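PDB 2DT8: DegV family protein from Thermus thermophilus, which binds fatty acids, holding a palmitic acid in an internal pocket, as is probably general in the DegV family. Local coordinates for residues L28-S33 / E41-T46; T46-K51 / L260-A265; P59-P64 / I264-G269. All coordinates share one frame; numbering follows the deposited sequence.

Contact 1 of 3, residues L28-S33 / E41-T46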
ATOM      1  N   LEU A  28       1.521   5.422  11.457  1.00  5.69           N
ATOM      2  CA  LEU A  28       2.685   6.168  11.005  1.00  3.46           C
ATOM      3  C   LEU A  28       2.215   7.624  11.126  1.00  5.03           C
ATOM      4  O   LEU A  28       1.022   7.884  11.387  1.00  5.28           O
ATOM      5  CB  LEU A  28       3.083   5.829   9.567  1.00  4.70           C
ATOM      6  CG  LEU A  28       4.113   4.687   9.522  1.00  4.40           C
ATOM      7  CD1 LEU A  28       3.414   3.334   9.653  1.00  4.38           C
ATOM      8  CD2 LEU A  28       4.923   4.755   8.235  1.00  3.84           C
ATOM      9  N   TYR A  29       3.131   8.567  10.938  1.00  5.52           N
ATOM     10  CA  TYR A  29       2.815   9.973  11.118  1.00  6.14           C
ATOM     11  C   TYR A  29       3.202  10.869   9.973  1.00  5.76           C
ATOM     12  O   TYR A  29       4.137  10.589   9.228  1.00  5.62           O
ATOM     13  CB  TYR A  29       3.510  10.498  12.378  1.00  8.72           C
ATOM     14  CG  TYR A  29       3.354   9.595  13.568  1.00 10.39           C
ATOM     15  CD1 TYR A  29       4.180   8.482  13.736  1.00 12.70           C
ATOM     16  CD2 TYR A  29       2.353   9.824  14.501  1.00 13.07           C
ATOM     17  CE1 TYR A  29       4.003   7.612  14.814  1.00 12.94           C
ATOM     18  CE2 TYR A  29       2.166   8.960  15.583  1.00 14.10           C
ATOM     19  CZ  TYR A  29       2.994   7.863  15.727  1.00 14.32           C
ATOM     20  OH  TYR A  29       2.816   7.015  16.792  1.00 18.06           O
ATOM     21  N   VAL A  30       2.469  11.969   9.872  1.00  5.83           N
ATOM     22  CA  VAL A  30       2.704  12.995   8.879  1.00  4.02           C
ATOM     23  C   VAL A  30       3.178  14.233   9.640  1.00  5.57           C
ATOM     24  O   VAL A  30       2.554  14.649  10.621  1.00  6.26           O
ATOM     25  CB  VAL A  30       1.414  13.346   8.120  1.00  4.37           C
ATOM     26  CG1 VAL A  30       1.683  14.471   7.145  1.00  8.12           C
ATOM     27  CG2 VAL A  30       0.896  12.122   7.386  1.00  5.32           C
ATOM     28  N   ASN A  31       4.287  14.802   9.177  1.00  5.42           N
ATOM     29  CA  ASN A  31       4.869  16.008   9.764  1.00  6.67           C
ATOM     30  C   ASN A  31       4.508  17.143   8.812  1.00  6.48           C
ATOM     31  O   ASN A  31       4.968  17.173   7.665  1.00  7.89           O
ATOM     32  CB  ASN A  31       6.389  15.845   9.871  1.00  7.42           C
ATOM     33  CG  ASN A  31       6.773  14.587  10.618  1.00  9.63           C
ATOM     34  OD1 ASN A  31       6.297  14.348  11.731  1.00 14.97           O
ATOM     35  ND2 ASN A  31       7.635  13.773  10.015  1.00 10.24           N
ATOM     36  N   LEU A  32       3.672  18.059   9.300  1.00  8.30           N
ATOM     37  CA  LEU A  32       3.190  19.181   8.507  1.00 11.55           C
ATOM     38  C   LEU A  32       2.794  20.332   9.434  1.00 16.39           C
ATOM     39  O   LEU A  32       2.383  20.135  10.570  1.00 13.79           O
ATOM     40  CB  LEU A  32       1.967  18.731   7.697  1.00 13.73           C
ATOM     41  CG  LEU A  32       1.372  19.711   6.686  1.00 16.04           C
ATOM     42  CD1 LEU A  32       2.266  19.769   5.462  1.00 16.54           C
ATOM     43  CD2 LEU A  32      -0.028  19.262   6.297  1.00 21.40           C
ATOM     44  N   SER A  33       2.949  21.541   8.866  1.00 22.20           N
ATOM     45  CA  SER A  33       2.602  22.705   9.658  1.00 23.53           C
ATOM     46  C   SER A  33       3.293  22.802  11.031  1.00 21.38           C
ATOM     47  O   SER A  33       2.790  23.373  11.990  1.00 24.34           O
ATOM     48  CB  SER A  33       1.110  22.820  10.006  1.00 23.09           C
ATOM     49  OG  SER A  33       0.315  22.670   8.846  1.00 26.54           O
ATOM     50  N   GLU A  41      -6.349   9.197  11.109  1.00  4.02           N
ATOM     51  CA  GLU A  41      -7.114   9.685  12.253  1.00  5.30           C
ATOM     52  C   GLU A  41      -7.115  11.182  12.469  1.00  4.93           C
ATOM     53  O   GLU A  41      -8.118  11.751  12.907  1.00  6.05           O
ATOM     54  CB  GLU A  41      -6.589   9.052  13.542  1.00  7.87           C
ATOM     55  CG  GLU A  41      -6.561   7.546  13.582  1.00 12.81           C
ATOM     56  CD  GLU A  41      -7.963   6.993  13.595  1.00 23.53           C
ATOM     57  OE1 GLU A  41      -8.644   7.149  14.631  1.00 24.83           O
ATOM     58  OE2 GLU A  41      -8.387   6.404  12.579  1.00 32.57           O
ATOM     59  N   GLU A  42      -6.102  11.837  11.990  1.00  4.73           N
ATOM     60  CA  GLU A  42      -5.905  13.252  12.215  1.00  5.51           C
ATOM     61  C   GLU A  42      -5.552  14.134  11.042  1.00  5.12           C
ATOM     62  O   GLU A  42      -5.430  15.346  11.210  1.00  6.19           O
ATOM     63  CB  GLU A  42      -4.829  13.444  13.274  1.00  7.10           C
ATOM     64  CG  GLU A  42      -5.091  12.762  14.590  1.00  9.88           C
ATOM     65  CD  GLU A  42      -4.049  13.148  15.609  1.00 12.10           C
ATOM     66  OE1 GLU A  42      -2.862  12.821  15.405  1.00  9.68           O
ATOM     67  OE2 GLU A  42      -4.411  13.798  16.611  1.00 20.72           O
ATOM     68  N   ILE A  43      -5.360  13.518   9.860  1.00  5.23           N
ATOM     69  CA  ILE A  43      -5.047  14.274   8.666  1.00  5.86           C
ATOM     70  C   ILE A  43      -5.463  13.480   7.435  1.00  5.10           C
ATOM     71  O   ILE A  43      -5.642  12.271   7.513  1.00  5.99           O
ATOM     72  CB  ILE A  43      -3.526  14.608   8.627  1.00  7.47           C
ATOM     73  CG1 ILE A  43      -3.249  15.622   7.509  1.00 12.00           C
ATOM     74  CG2 ILE A  43      -2.702  13.322   8.444  1.00  8.97           C
ATOM     75  CD1 ILE A  43      -1.981  16.408   7.685  1.00 22.55           C
ATOM     76  N   THR A  44      -5.683  14.282   6.358  1.00  5.32           N
ATOM     77  CA  THR A  44      -6.074  13.711   5.068  1.00  4.61           C
ATOM     78  C   THR A  44      -5.179  14.200   3.934  1.00  5.69           C
ATOM     79  O   THR A  44      -4.498  15.215   4.066  1.00  4.84           O
ATOM     80  CB  THR A  44      -7.500  14.137   4.668  1.00  5.23           C
ATOM     81  OG1 THR A  44      -7.479  15.524   4.300  1.00  6.48           O
ATOM     82  CG2 THR A  44      -8.484  13.943   5.820  1.00  6.62           C
ATOM     83  N   PRO A  45      -5.157  13.468   2.808  1.00  3.90           N
ATOM     84  CA  PRO A  45      -4.340  13.891   1.666  1.00  4.52           C
ATOM     85  C   PRO A  45      -4.762  15.291   1.189  1.00  4.92           C
ATOM     86  O   PRO A  45      -3.920  16.128   0.861  1.00  5.40           O
ATOM     87  CB  PRO A  45      -4.636  12.826   0.621  1.00  5.03           C
ATOM     88  CG  PRO A  45      -4.793  11.580   1.488  1.00  5.08           C
ATOM     89  CD  PRO A  45      -5.637  12.080   2.634  1.00  5.13           C
ATOM     90  N   THR A  46      -6.068  15.545   1.168  1.00  4.63           N
ATOM     91  CA  THR A  46      -6.588  16.837   0.719  1.00  4.46           C
ATOM     92  C   THR A  46      -6.026  17.984   1.552  1.00  6.48           C
ATOM     93  O   THR A  46      -5.653  19.030   1.005  1.00  5.30           O
ATOM     94  CB  THR A  46      -8.129  16.856   0.788  1.00  5.73           C
ATOM     95  OG1 THR A  46      -8.654  15.912  -0.153  1.00  9.85           O
ATOM     96  CG2 THR A  46      -8.673  18.245   0.455  1.00  7.85           C
TER

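Contact 2 of 3, residues T46-K51 / L260-A265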
ATOM      1  N   THR A  46      -6.068  15.545   1.168  1.00  4.63           N
ATOM      2  CA  THR A  46      -6.588  16.837   0.719  1.00  4.46           C
ATOM      3  C   THR A  46      -6.026  17.984   1.552  1.00  6.48           C
ATOM      4  O   THR A  46      -5.653  19.030   1.005  1.00  5.30           O
ATOM      5  CB  THR A  46      -8.129  16.856   0.788  1.00  5.73           C
ATOM      6  OG1 THR A  46      -8.654  15.912  -0.153  1.00  9.85           O
ATOM      7  CG2 THR A  46      -8.673  18.245   0.455  1.00  7.85           C
ATOM      8  N   GLU A  47      -5.955  17.790   2.868  1.00  5.00           N
ATOM      9  CA  GLU A  47      -5.426  18.829   3.746  1.00  5.50           C
ATOM     10  C   GLU A  47      -3.957  19.096   3.465  1.00  4.57           C
ATOM     11  O   GLU A  47      -3.518  20.246   3.464  1.00  6.52           O
ATOM     12  CB  GLU A  47      -5.615  18.440   5.216  1.00  7.33           C
ATOM     13  CG  GLU A  47      -7.066  18.508   5.643  1.00  6.31           C
ATOM     14  CD  GLU A  47      -7.312  17.902   7.013  1.00 10.15           C
ATOM     15  OE1 GLU A  47      -6.798  16.799   7.290  1.00  9.71           O
ATOM     16  OE2 GLU A  47      -8.033  18.536   7.803  1.00 11.26           O
ATOM     17  N   ILE A  48      -3.189  18.034   3.249  1.00  5.02           N
ATOM     18  CA  ILE A  48      -1.776  18.173   2.950  1.00  5.89           C
ATOM     19  C   ILE A  48      -1.561  18.967   1.666  1.00  5.40           C
ATOM     20  O   ILE A  48      -0.753  19.900   1.634  1.00  6.58           O
ATOM     21  CB  ILE A  48      -1.130  16.785   2.785  1.00  4.14           C
ATOM     22  CG1 ILE A  48      -1.051  16.109   4.154  1.00  7.72           C
ATOM     23  CG2 ILE A  48       0.255  16.906   2.136  1.00  6.59           C
ATOM     24  CD1 ILE A  48      -0.740  14.625   4.091  1.00  8.00           C
ATOM     25  N   PHE A  49      -2.294  18.618   0.614  1.00  4.50           N
ATOM     26  CA  PHE A  49      -2.117  19.313  -0.653  1.00  4.64           C
ATOM     27  C   PHE A  49      -2.561  20.777  -0.622  1.00  5.63           C
ATOM     28  O   PHE A  49      -2.045  21.624  -1.339  1.00  4.96           O
ATOM     29  CB  PHE A  49      -2.792  18.530  -1.783  1.00  5.00           C
ATOM     30  CG  PHE A  49      -2.320  17.100  -1.875  1.00  7.59           C
ATOM     31  CD1 PHE A  49      -0.981  16.788  -1.635  1.00  7.10           C
ATOM     32  CD2 PHE A  49      -3.199  16.071  -2.182  1.00  8.97           C
ATOM     33  CE1 PHE A  49      -0.526  15.465  -1.693  1.00 12.18           C
ATOM     34  CE2 PHE A  49      -2.751  14.743  -2.244  1.00 10.85           C
ATOM     35  CZ  PHE A  49      -1.412  14.446  -1.998  1.00 10.10           C
ATOM     36  N   GLN A  50      -3.570  21.001   0.238  1.00  5.27           N
ATOM     37  CA  GLN A  50      -4.050  22.363   0.370  1.00  6.06           C
ATOM     38  C   GLN A  50      -2.976  23.257   0.995  1.00  8.40           C
ATOM     39  O   GLN A  50      -2.820  24.421   0.648  1.00  7.38           O
ATOM     40  CB  GLN A  50      -5.254  22.463   1.362  1.00  9.19           C
ATOM     41  CG  GLN A  50      -5.680  23.899   1.677  1.00 14.95           C
ATOM     42  CD  GLN A  50      -6.619  24.007   2.870  1.00 26.22           C
ATOM     43  OE1 GLN A  50      -6.957  25.111   3.300  1.00 31.49           O
ATOM     44  NE2 GLN A  50      -7.039  22.868   3.410  1.00 26.41           N
ATOM     45  N   LYS A  51      -2.272  22.636   1.957  1.00  5.61           N
ATOM     46  CA  LYS A  51      -1.205  23.382   2.596  1.00  7.40           C
ATOM     47  C   LYS A  51      -0.022  23.690   1.642  1.00  9.21           C
ATOM     48  O   LYS A  51       0.565  24.781   1.634  1.00 10.03           O
ATOM     49  CB  LYS A  51      -0.554  22.623   3.835  1.00 10.58           C
ATOM     50  CG  LYS A  51      -1.486  22.499   5.026  1.00 16.82           C
ATOM     51  CD  LYS A  51      -1.875  23.860   5.583  1.00 23.10           C
ATOM     52  CE  LYS A  51      -2.623  23.707   6.903  1.00 23.46           C
ATOM     53  NZ  LYS A  51      -3.097  25.022   7.422  1.00 28.59           N
ATOM     54  N   LEU A 260      -6.081   6.775  -0.633  1.00  6.29           N
ATOM     55  CA  LEU A 260      -4.746   6.548  -0.101  1.00  5.77           C
ATOM     56  C   LEU A 260      -4.686   7.226   1.261  1.00  4.35           C
ATOM     57  O   LEU A 260      -5.385   8.225   1.503  1.00  5.77           O
ATOM     58  CB  LEU A 260      -3.708   7.240  -0.982  1.00  7.28           C
ATOM     59  CG  LEU A 260      -3.402   6.662  -2.355  1.00  8.92           C
ATOM     60  CD1 LEU A 260      -2.523   7.636  -3.124  1.00 10.71           C
ATOM     61  CD2 LEU A 260      -2.696   5.325  -2.180  1.00  9.05           C
ATOM     62  N   GLY A 261      -3.859   6.697   2.149  1.00  4.20           N
ATOM     63  CA  GLY A 261      -3.691   7.342   3.434  1.00  4.35           C
ATOM     64  C   GLY A 261      -2.823   8.585   3.267  1.00  4.78           C
ATOM     65  O   GLY A 261      -2.125   8.754   2.258  1.00  4.50           O
ATOM     66  N   ALA A 262      -2.858   9.457   4.270  1.00  3.97           N
ATOM     67  CA  ALA A 262      -2.074  10.682   4.238  1.00  5.50           C
ATOM     68  C   ALA A 262      -0.579  10.386   4.155  1.00  3.17           C
ATOM     69  O   ALA A 262       0.169  11.117   3.501  1.00  3.93           O
ATOM     70  CB  ALA A 262      -2.374  11.511   5.469  1.00  3.62           C
ATOM     71  N   VAL A 263      -0.126   9.316   4.809  1.00  3.31           N
ATOM     72  CA  VAL A 263       1.299   8.998   4.755  1.00  3.97           C
ATOM     73  C   VAL A 263       1.721   8.598   3.341  1.00  2.99           C
ATOM     74  O   VAL A 263       2.719   9.105   2.824  1.00  3.59           O
ATOM     75  CB  VAL A 263       1.676   7.910   5.789  1.00  3.80           C
ATOM     76  CG1 VAL A 263       3.086   7.380   5.516  1.00  4.75           C
ATOM     77  CG2 VAL A 263       1.632   8.514   7.195  1.00  5.26           C
ATOM     78  N   ILE A 264       0.963   7.719   2.689  1.00  3.68           N
ATOM     79  CA  ILE A 264       1.323   7.348   1.328  1.00  3.17           C
ATOM     80  C   ILE A 264       1.178   8.547   0.381  1.00  4.85           C
ATOM     81  O   ILE A 264       2.042   8.795  -0.457  1.00  5.28           O
ATOM     82  CB  ILE A 264       0.442   6.185   0.802  1.00  3.88           C
ATOM     83  CG1 ILE A 264       0.677   4.929   1.641  1.00  4.23           C
ATOM     84  CG2 ILE A 264       0.756   5.918  -0.677  1.00  5.10           C
ATOM     85  CD1 ILE A 264       2.073   4.340   1.505  1.00  6.71           C
ATOM     86  N   ALA A 265       0.091   9.303   0.528  1.00  4.33           N
ATOM     87  CA  ALA A 265      -0.156  10.454  -0.336  1.00  4.09           C
ATOM     88  C   ALA A 265       0.915  11.536  -0.211  1.00  4.01           C
ATOM     89  O   ALA A 265       1.138  12.299  -1.156  1.00  5.67           O
ATOM     90  CB  ALA A 265      -1.527  11.047  -0.036  1.00  5.56           C
TER

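Contact 3 of 3, residues P59-P64 / I264-G269. With PLM (palmitic acid), chain C.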
ATOM      1  N   PRO A  59       5.282  18.110   3.210  1.00 10.26           N
ATOM      2  CA  PRO A  59       5.062  17.176   4.297  1.00  9.79           C
ATOM      3  C   PRO A  59       6.171  16.122   4.302  1.00  8.52           C
ATOM      4  O   PRO A  59       6.793  15.832   3.287  1.00 10.02           O
ATOM      5  CB  PRO A  59       3.716  16.370   4.097  1.00  9.82           C
ATOM      6  CG  PRO A  59       3.698  16.257   2.592  1.00 12.75           C
ATOM      7  CD  PRO A  59       4.129  17.632   2.180  1.00 10.58           C
ATOM      8  N   THR A  60       6.401  15.606   5.521  1.00  8.33           N
ATOM      9  CA  THR A  60       7.402  14.563   5.633  1.00  6.58           C
ATOM     10  C   THR A  60       6.612  13.536   6.449  1.00  4.99           C
ATOM     11  O   THR A  60       5.535  13.808   6.962  1.00  5.06           O
ATOM     12  CB  THR A  60       8.803  14.848   6.252  1.00  6.96           C
ATOM     13  OG1 THR A  60       8.623  15.351   7.577  1.00  9.13           O
ATOM     14  CG2 THR A  60       9.510  15.917   5.412  1.00  9.21           C
ATOM     15  N   THR A  61       7.247  12.356   6.564  1.00  4.93           N
ATOM     16  CA  THR A  61       6.565  11.294   7.279  1.00  4.64           C
ATOM     17  C   THR A  61       7.526  10.541   8.240  1.00  6.16           C
ATOM     18  O   THR A  61       8.742  10.676   8.088  1.00  7.77           O
ATOM     19  CB  THR A  61       5.882  10.205   6.360  1.00  5.06           C
ATOM     20  OG1 THR A  61       6.871   9.597   5.521  1.00  6.34           O
ATOM     21  CG2 THR A  61       4.859  10.881   5.461  1.00  5.92           C
ATOM     22  N   SER A  62       6.989   9.805   9.209  1.00  6.31           N
ATOM     23  CA  SER A  62       7.810   9.086  10.168  1.00  6.27           C
ATOM     24  C   SER A  62       7.237   7.693  10.442  1.00  6.70           C
ATOM     25  O   SER A  62       6.035   7.499  10.555  1.00  6.53           O
ATOM     26  CB  SER A  62       7.859   9.837  11.499  1.00  9.17           C
ATOM     27  OG  SER A  62       8.495  11.095  11.347  1.00 14.11           O
ATOM     28  N   GLN A  63       8.187   6.755  10.596  1.00  6.23           N
ATOM     29  CA  GLN A  63       7.755   5.386  10.798  1.00  6.18           C
ATOM     30  C   GLN A  63       7.560   5.266  12.318  1.00  5.45           C
ATOM     31  O   GLN A  63       7.984   6.125  13.079  1.00  6.43           O
ATOM     32  CB  GLN A  63       8.883   4.400  10.385  1.00  6.46           C
ATOM     33  CG  GLN A  63      10.076   4.369  11.352  1.00  7.72           C
ATOM     34  CD  GLN A  63      11.129   5.387  11.007  1.00 12.56           C
ATOM     35  OE1 GLN A  63      10.824   6.476  10.528  1.00 13.59           O
ATOM     36  NE2 GLN A  63      12.390   5.040  11.257  1.00 16.60           N
ATOM     37  N   PRO A  64       6.889   4.162  12.693  1.00  4.52           N
ATOM     38  CA  PRO A  64       6.647   3.973  14.110  1.00  4.99           C
ATOM     39  C   PRO A  64       7.938   3.582  14.887  1.00  6.13           C
ATOM     40  O   PRO A  64       8.874   3.102  14.237  1.00  6.80           O
ATOM     41  CB  PRO A  64       5.665   2.739  14.256  1.00  4.31           C
ATOM     42  CG  PRO A  64       5.137   2.601  12.848  1.00  5.62           C
ATOM     43  CD  PRO A  64       6.298   3.024  11.973  1.00  4.89           C
ATOM     44  N   ILE A 264       0.963   7.719   2.689  1.00  3.68           N
ATOM     45  CA  ILE A 264       1.323   7.348   1.328  1.00  3.17           C
ATOM     46  C   ILE A 264       1.178   8.547   0.381  1.00  4.85           C
ATOM     47  O   ILE A 264       2.042   8.795  -0.457  1.00  5.28           O
ATOM     48  CB  ILE A 264       0.442   6.185   0.802  1.00  3.88           C
ATOM     49  CG1 ILE A 264       0.677   4.929   1.641  1.00  4.23           C
ATOM     50  CG2 ILE A 264       0.756   5.918  -0.677  1.00  5.10           C
ATOM     51  CD1 ILE A 264       2.073   4.340   1.505  1.00  6.71           C
ATOM     52  N   ALA A 265       0.091   9.303   0.528  1.00  4.33           N
ATOM     53  CA  ALA A 265      -0.156  10.454  -0.336  1.00  4.09           C
ATOM     54  C   ALA A 265       0.915  11.536  -0.211  1.00  4.01           C
ATOM     55  O   ALA A 265       1.138  12.299  -1.156  1.00  5.67           O
ATOM     56  CB  ALA A 265      -1.527  11.047  -0.036  1.00  5.56           C
ATOM     57  N   SER A 266       1.563  11.615   0.949  1.00  4.18           N
ATOM     58  CA  SER A 266       2.631  12.601   1.173  1.00  5.17           C
ATOM     59  C   SER A 266       3.810  12.346   0.233  1.00  3.69           C
ATOM     60  O   SER A 266       4.613  13.248  -0.039  1.00  5.93           O
ATOM     61  CB  SER A 266       3.142  12.535   2.618  1.00  6.03           C
ATOM     62  OG  SER A 266       2.188  13.050   3.535  1.00  6.73           O
ATOM     63  N   HIS A 267       3.913  11.108  -0.249  1.00  4.77           N
ATOM     64  CA  HIS A 267       4.978  10.731  -1.169  1.00  4.04           C
ATOM     65  C   HIS A 267       4.537  10.638  -2.619  1.00  5.98           C
ATOM     66  O   HIS A 267       5.296  10.978  -3.519  1.00  6.70           O
ATOM     67  CB  HIS A 267       5.598   9.417  -0.724  1.00  5.12           C
ATOM     68  CG  HIS A 267       6.327   9.536   0.569  1.00  4.45           C
ATOM     69  ND1 HIS A 267       7.641   9.963   0.650  1.00  6.86           N
ATOM     70  CD2 HIS A 267       5.903   9.394   1.846  1.00  5.24           C
ATOM     71  CE1 HIS A 267       7.985  10.078   1.916  1.00  5.95           C
ATOM     72  NE2 HIS A 267       6.945   9.739   2.667  1.00  6.57           N
ATOM     73  N   THR A 268       3.315  10.183  -2.868  1.00  5.20           N
ATOM     74  CA  THR A 268       2.857  10.098  -4.259  1.00  5.11           C
ATOM     75  C   THR A 268       2.395  11.453  -4.792  1.00  5.48           C
ATOM     76  O   THR A 268       2.620  11.787  -5.960  1.00  6.77           O
ATOM     77  CB  THR A 268       1.712   9.083  -4.421  1.00  5.34           C
ATOM     78  OG1 THR A 268       0.589   9.504  -3.640  1.00  7.03           O
ATOM     79  CG2 THR A 268       2.148   7.686  -3.964  1.00  8.99           C
ATOM     80  N   GLY A 269       1.744  12.230  -3.932  1.00  6.01           N
ATOM     81  CA  GLY A 269       1.280  13.539  -4.337  1.00  5.61           C
ATOM     82  C   GLY A 269      -0.155  13.553  -4.822  1.00  5.75           C
ATOM     83  O   GLY A 269      -0.837  12.530  -4.788  1.00  6.31           O
TER
HETATM   84  C1  PLM C 701       7.918   6.564   6.489  1.00  8.51           C
HETATM   85  O1  PLM C 701       8.705   5.559   6.881  1.00  9.55           O
HETATM   86  O2  PLM C 701       8.150   7.690   6.873  1.00  8.95           O
HETATM   87  C2  PLM C 701       6.749   6.289   5.566  1.00  9.45           C
HETATM   88  C3  PLM C 701       7.249   6.272   4.117  1.00  8.22           C
HETATM   89  C4  PLM C 701       6.081   6.046   3.156  1.00  7.58           C
HETATM   90  C5  PLM C 701       6.616   5.992   1.726  1.00  7.98           C
HETATM   91  C6  PLM C 701       5.486   5.671   0.749  1.00  7.17           C
HETATM   92  C7  PLM C 701       6.045   5.667  -0.660  1.00  7.63           C
HETATM   93  C8  PLM C 701       5.003   5.154  -1.626  1.00 13.36           C
HETATM   94  C9  PLM C 701       5.696   4.849  -2.951  1.00 15.61           C
HETATM   95  CA  PLM C 701       4.691   4.918  -4.084  1.00 21.35           C
HETATM   96  CB  PLM C 701       4.005   3.568  -4.183  1.00 17.45           C
HETATM   97  CC  PLM C 701       2.564   3.713  -3.727  1.00 18.93           C
HETATM   98  CD  PLM C 701       1.647   3.226  -4.833  1.00 18.40           C
HETATM   99  CE  PLM C 701       0.202   3.540  -4.452  1.00 18.02           C
HETATM  100  CF  PLM C 701      -0.734   3.156  -5.608  1.00 20.33           C
HETATM  101  CG  PLM C 701      -0.966   1.645  -5.601  1.00 21.36           C

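Contact 1 of 3, residues L28-S33 / E41-T46
Ile43, in the loop that leads from the hairpin of strands 24-32 and 35-38 into helix 45-53, lies against Val30 and Leu32 on one face of the hairpin's first strand. The evidence for a purely apolar contact is direct: no hydrogen bond crosses between 28-33 and 41-46, and the two touching pairs are both carbon on carbon. The two branches of Ile43 divide the strand residues between them, though CD1 also nears CG1 of Val30. The short branch meets Val30, CG2 of Ile43 lying 3.9 Å from CG2 of Val30, while the long branch reaches further along the strand and sets its CD1 3.7 Å from CD2 of Leu32. This division fits the torsions of Ile43: CG1 stands anti to the backbone N (chi1 -169°), and chi2 of 158° keeps the branch extended, the shape that brings CD1 to Leu32. The two strand side chains are two residues apart, on the same side of the strand, and Ile43 crosses each at about a right angle, bridging them. Replacing Ile43 by an alanine would probably leave a gap between the methyl groups of Val30 and Leu32 and the loop, since both touching branches would be gone. One residue on, Thr44 is the N-cap of helix 45-53: its OG1 caps a backbone N of the first turn and Glu47 OE1 takes its own N, completing a capping box. Around this cluster, Ile48 of helix 45-53 and Ala262 of helix 262-268 touch both Val30 and Ile43, Pro59 covers Val30 and Leu32, and Tyr37 of strand 35-38 packs on Ile43.

Contact 2 of 3, residues T46-K51 / L260-A265
With CG1 anti to its carbonyl carbon (chi1 -71°) and chi2 extended at 166°, Ile48 brings CD1 against Ala262. Phe49 has its CG placed likewise, anti to the carbonyl carbon (chi1 -55°), and this carries the far end of the ring to Ala265. CD1 of Ile48 sits 3.8 Å from CB of Ala262 and also rests against that residue's backbone, 3.7 Å from the carbonyl O of Ala262. The phenyl ring comes in edge first: CZ of Phe49 lies 3.4 Å from the carbonyl O of Ala265, which is near the plane of the ring, so it is the ring's rim, with its weakly positive C-H groups, that faces the oxygen. The same CZ is 3.9 Å from CB of Ala265. The oxygen of Ala265 also accepts from Gly269 N. No hydrogen bond joins the two segments. Ala262 and Ala265 stand three positions apart, nearly one helical turn, and their single methyls let the larger side chains of the other helix come close to the backbone. This is helix-to-helix packing of large residues against small ones, joining helix 45-53 to the first turn of helix 262-268.

Contact 3 of 3, residues P59-P64 / I264-G269
The carboxylate end of the fatty-acid pocket is built here, where strand 60-62 meets helix 262-268 and palmitic acid lies alongside. Its polar centre is the hydroxyl of Thr61. NE2 of His267 donates to OG1 of Thr61 over 2.9 Å, and the bond runs almost exactly in the imidazole plane, only 2° out of it. The same OG1 donates to O2 of the palmitic acid at 2.7 Å. One hydroxyl thus links ring and carboxylate, accepting from the first and donating to the second. With chi1 at 59°, OG1 of Thr61 lies between the backbone N and the carbonyl carbon, leaving CG2 to pack 3.7 Å from CB of Ser266. The imidazole works with its face too: C5 of the palmitic acid sits 3.5 Å from CD2 of His267, above the ring and offset toward its rim. Farther down the chain, CD1 of Ile264 lies 3.7 Å from palmitic acid C6, and CG2 of Thr268 touches the tail. Behind the pocket, CG of Pro59 rests 3.7 Å from OG of Ser266, a hydroxyl bonded back to Ala262 O within its own helix. Ser93 OG also bonds the palmitic acid. Strand 60-62 pairs antiparallel with strand 24-32, whose Val30 meets Ser266, while Ile48 of helix 45-53 touches both Pro59 and Ser266.

How the contacts relate
From the N terminus, the chain runs along strand 24-32, turns back through strand 35-38, and contact 1 closes that short excursion as helix 45-53 begins. Contacts 2 and 3 are long-range, each spanning some 200 residues and ending on helix 262-268; contact 3 opens inside the span of contact 2 but ends a few residues beyond it, so the two cross rather than nest, sharing Ile264 and Ala265. Contact 1 precedes both in series, sharing Thr46 with contact 2. The centres lie 6 to 8 Å apart, and contacts 1 and 3 reach neighbouring strands of one sheet. Together they bind that part of the sheet and helix 45-53 to helix 262-268, the chain's last, which flanks the lipid.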